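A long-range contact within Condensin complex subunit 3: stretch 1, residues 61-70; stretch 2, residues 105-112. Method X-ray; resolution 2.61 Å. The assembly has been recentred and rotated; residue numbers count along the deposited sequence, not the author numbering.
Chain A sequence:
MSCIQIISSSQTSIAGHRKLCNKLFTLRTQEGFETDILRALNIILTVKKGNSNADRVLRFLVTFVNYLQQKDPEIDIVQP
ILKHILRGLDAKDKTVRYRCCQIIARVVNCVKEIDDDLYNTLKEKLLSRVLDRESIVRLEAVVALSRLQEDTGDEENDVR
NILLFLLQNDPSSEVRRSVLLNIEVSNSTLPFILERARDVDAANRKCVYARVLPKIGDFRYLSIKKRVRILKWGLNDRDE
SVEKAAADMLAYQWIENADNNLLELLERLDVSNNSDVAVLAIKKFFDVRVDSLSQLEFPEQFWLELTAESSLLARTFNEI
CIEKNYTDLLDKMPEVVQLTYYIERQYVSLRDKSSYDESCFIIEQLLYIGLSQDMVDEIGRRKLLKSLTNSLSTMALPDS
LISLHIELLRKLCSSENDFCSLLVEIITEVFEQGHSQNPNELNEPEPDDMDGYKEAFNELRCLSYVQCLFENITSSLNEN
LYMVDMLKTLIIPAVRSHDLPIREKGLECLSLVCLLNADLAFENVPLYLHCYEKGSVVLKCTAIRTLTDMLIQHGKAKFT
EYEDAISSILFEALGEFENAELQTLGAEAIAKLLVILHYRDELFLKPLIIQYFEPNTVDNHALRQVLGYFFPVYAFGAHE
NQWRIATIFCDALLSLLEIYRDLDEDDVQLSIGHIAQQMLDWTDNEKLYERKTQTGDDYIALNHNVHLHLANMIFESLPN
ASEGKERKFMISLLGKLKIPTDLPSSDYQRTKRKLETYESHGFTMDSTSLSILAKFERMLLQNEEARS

Stretch 1, residues 61-70: LVTFVNYLQQ
Stretch 2, residues 105-112: ARVVNCVK

What backbone frame brings the two stretches together? Stretch 1 is helical from Leu61 to Gln69, continuing a helix that begins earlier, and Gln70 is the first residue to leave it, at phi/psi -129/87°. Stretch 2 enters as the last part of another helix and passes through a type I beta turn from Val108 to Val111, where Val111 N bonds to Val108 O at 3.2 Å; Cys110 N also bonds to Val107 O at 2.8 Å. Val111 then extends, at phi/psi -167/161°. The register is set by two close approaches, Val62 CA to Val107 CA at 6.1 Å and Asn66 CA to Cys110 CA at 6.2 Å, so both chains advance in the same sense along the contact.

Which apolar side chains pack across it? Cys110, its CA-to-CB bond toward stretch 1 and its chi1 m at -67°, has the largest area covered by the other stretch. Cys110 SG lies 4.2 Å from Val62 CB and 4.0 Å from Val62 O, while Cys110 CB is 4.1 Å from Val65 CG1. Val62 (m, -60°) and Val65 (t, 176°) both point toward stretch 2, and their spacing of three residues places them on one side of the helix. Val62 also reaches back along stretch 2, where Val62 CG1 meets Arg106 CB at 3.8 Å. That contact uses the aliphatic base of an arginine with chi1 m and chi2 and chi3 t, whose NH1 is hydrogen-bonded elsewhere in the structure.

What happens where polar side chains meet the turn? Asn66 and Gln69 both approach the carbonyl of Cys110. Asn66, with chi1 m at -76° and chi2 at -35°, starts sideways, but its end comes nearer; Gln69 points toward stretch 2, with chi1 m at -40°, chi2 at -133° and chi3 at -138°. As modelled, Asn66 OD1 is 3.4 Å and Gln69 OE1 3.1 Å from Cys110 O, but both amides are probably turned over, leaving the hydrogen bonding open. Val111 (p, 72°) also points toward stretch 1, extending the contact past Cys110.

How is the end of the first helix held? Gln69 N bonds to Val65 O at 3.0 Å, and a weak bond of 3.3 Å joins Gln70 N to Asn66 O. The Gln70 side chain folds back to the same carbonyl: Gln70 NE2 donates to Asn66 O at 2.8 Å, with an N-H...acceptor angle of 159°. This links the first non-helical residue to the last turn of the helix.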

# COMPACT_ATOMS: atom_id res chain seq x y z
N LEU A 61 -24.85 -34.88 11.65
CA LEU A 61 -25.31 -34.81 13.03
C LEU A 61 -25.97 -33.46 13.31
O LEU A 61 -27.10 -33.41 13.81
CB LEU A 61 -24.14 -35.07 13.98
CG LEU A 61 -23.53 -36.47 13.82
CD1 LEU A 61 -22.27 -36.62 14.66
CD2 LEU A 61 -24.53 -37.56 14.19
N VAL A 62 -25.28 -32.36 13.00
CA VAL A 62 -25.90 -31.05 13.16
C VAL A 62 -27.22 -31.00 12.41
O VAL A 62 -28.18 -30.36 12.86
CB VAL A 62 -24.94 -29.94 12.69
CG1 VAL A 62 -23.65 -29.96 13.49
CG2 VAL A 62 -24.64 -30.06 11.20
N THR A 63 -27.29 -31.67 11.27
CA THR A 63 -28.53 -31.70 10.50
C THR A 63 -29.63 -32.44 11.25
O THR A 63 -30.78 -32.00 11.28
CB THR A 63 -28.29 -32.35 9.14
OG1 THR A 63 -27.14 -31.77 8.52
CG2 THR A 63 -29.49 -32.15 8.22
N PHE A 64 -29.28 -33.57 11.88
CA PHE A 64 -30.29 -34.35 12.59
C PHE A 64 -30.74 -33.65 13.86
O PHE A 64 -31.94 -33.67 14.19
CB PHE A 64 -29.74 -35.74 12.92
CG PHE A 64 -30.64 -36.55 13.80
CD1 PHE A 64 -31.86 -37.01 13.33
CD2 PHE A 64 -30.27 -36.86 15.09
CE1 PHE A 64 -32.69 -37.75 14.14
CE2 PHE A 64 -31.10 -37.61 15.90
CZ PHE A 64 -32.31 -38.05 15.43
N VAL A 65 -29.81 -33.03 14.59
CA VAL A 65 -30.18 -32.32 15.81
C VAL A 65 -31.28 -31.31 15.52
O VAL A 65 -32.36 -31.34 16.11
CB VAL A 65 -28.95 -31.63 16.43
CG1 VAL A 65 -29.35 -30.81 17.65
CG2 VAL A 65 -27.90 -32.66 16.82
N ASN A 66 -31.01 -30.39 14.59
CA ASN A 66 -32.02 -29.41 14.21
C ASN A 66 -33.31 -30.10 13.80
O ASN A 66 -34.40 -29.73 14.26
CB ASN A 66 -31.50 -28.53 13.07
CG ASN A 66 -30.51 -27.49 13.55
OD1 ASN A 66 -30.63 -26.95 14.65
ND2 ASN A 66 -29.51 -27.20 12.73
N TYR A 67 -33.21 -31.12 12.94
CA TYR A 67 -34.40 -31.89 12.57
C TYR A 67 -35.12 -32.44 13.79
O TYR A 67 -36.32 -32.71 13.73
CB TYR A 67 -34.00 -33.03 11.64
CG TYR A 67 -35.10 -34.03 11.36
CD1 TYR A 67 -35.05 -35.31 11.88
CD2 TYR A 67 -36.20 -33.68 10.60
CE1 TYR A 67 -36.05 -36.23 11.63
CE2 TYR A 67 -37.22 -34.58 10.35
CZ TYR A 67 -37.14 -35.86 10.87
OH TYR A 67 -38.15 -36.76 10.62
N LEU A 68 -34.40 -32.61 14.90
CA LEU A 68 -35.00 -33.20 16.09
C LEU A 68 -35.73 -32.15 16.92
O LEU A 68 -36.84 -32.41 17.41
CB LEU A 68 -33.91 -33.89 16.93
CG LEU A 68 -34.31 -35.01 17.89
CD1 LEU A 68 -35.38 -35.90 17.31
CD2 LEU A 68 -33.09 -35.83 18.20
N GLN A 69 -35.13 -30.97 17.09
CA GLN A 69 -35.82 -29.89 17.78
C GLN A 69 -37.15 -29.56 17.13
O GLN A 69 -38.04 -29.00 17.78
CB GLN A 69 -34.94 -28.63 17.81
CG GLN A 69 -33.45 -28.90 18.05
CD GLN A 69 -32.83 -28.00 19.10
OE1 GLN A 69 -31.70 -27.53 18.93
NE2 GLN A 69 -33.53 -27.79 20.21
N GLN A 70 -37.31 -29.91 15.85
CA GLN A 70 -38.56 -29.75 15.13
C GLN A 70 -38.90 -31.09 14.46
O GLN A 70 -38.54 -31.31 13.30
CB GLN A 70 -38.47 -28.64 14.08
CG GLN A 70 -37.09 -28.40 13.49
CD GLN A 70 -36.51 -27.06 13.92
OE1 GLN A 70 -37.19 -26.03 13.88
NE2 GLN A 70 -35.26 -27.07 14.36
N ALA A 105 -18.23 -26.01 18.30
CA ALA A 105 -18.60 -24.81 17.54
C ALA A 105 -19.90 -25.04 16.78
O ALA A 105 -20.79 -24.18 16.78
CB ALA A 105 -17.48 -24.43 16.58
N ARG A 106 -20.02 -26.18 16.11
CA ARG A 106 -21.18 -26.43 15.27
C ARG A 106 -22.41 -26.82 16.09
O ARG A 106 -23.53 -26.40 15.77
CB ARG A 106 -20.87 -27.52 14.25
CG ARG A 106 -19.69 -27.21 13.34
CD ARG A 106 -19.69 -28.12 12.13
NE ARG A 106 -18.49 -27.98 11.31
CZ ARG A 106 -18.25 -28.66 10.20
NH1 ARG A 106 -17.13 -28.46 9.52
NH2 ARG A 106 -19.14 -29.54 9.75
N VAL A 107 -22.22 -27.61 17.14
CA VAL A 107 -23.37 -28.15 17.87
C VAL A 107 -24.04 -27.06 18.69
O VAL A 107 -25.27 -26.94 18.70
CB VAL A 107 -22.94 -29.34 18.73
CG1 VAL A 107 -24.13 -29.90 19.50
CG2 VAL A 107 -22.32 -30.43 17.87
N VAL A 108 -23.26 -26.25 19.41
CA VAL A 108 -23.85 -25.19 20.21
C VAL A 108 -24.66 -24.25 19.33
O VAL A 108 -25.69 -23.71 19.76
CB VAL A 108 -22.76 -24.41 20.99
CG1 VAL A 108 -21.89 -23.59 20.05
CG2 VAL A 108 -23.40 -23.53 22.05
N ASN A 109 -24.23 -24.05 18.09
CA ASN A 109 -24.95 -23.19 17.16
C ASN A 109 -26.35 -23.71 16.85
O ASN A 109 -27.16 -22.96 16.31
CB ASN A 109 -24.16 -23.05 15.86
CG ASN A 109 -24.78 -22.04 14.91
OD1 ASN A 109 -25.20 -20.96 15.32
ND2 ASN A 109 -24.83 -22.40 13.63
N CYS A 110 -26.65 -24.96 17.19
CA CYS A 110 -27.96 -25.53 16.90
C CYS A 110 -29.07 -24.99 17.79
O CYS A 110 -30.24 -25.22 17.50
CB CYS A 110 -27.90 -27.06 17.02
SG CYS A 110 -26.88 -27.85 15.75
N VAL A 111 -28.72 -24.30 18.88
CA VAL A 111 -29.72 -23.70 19.75
C VAL A 111 -29.01 -22.73 20.69
O VAL A 111 -27.79 -22.82 20.87
CB VAL A 111 -30.49 -24.79 20.53
CG1 VAL A 111 -29.61 -25.43 21.60
CG2 VAL A 111 -31.77 -24.23 21.14
N LYS A 112 -29.77 -21.81 21.28
CA LYS A 112 -29.21 -20.81 22.19
C LYS A 112 -29.40 -21.15 23.66
O LYS A 112 -28.52 -20.86 24.47
CB LYS A 112 -29.85 -19.44 21.90
CG LYS A 112 -29.36 -18.78 20.62
CD LYS A 112 -29.92 -17.37 20.50
CE LYS A 112 -29.37 -16.66 19.27
NZ LYS A 112 -29.91 -15.28 19.15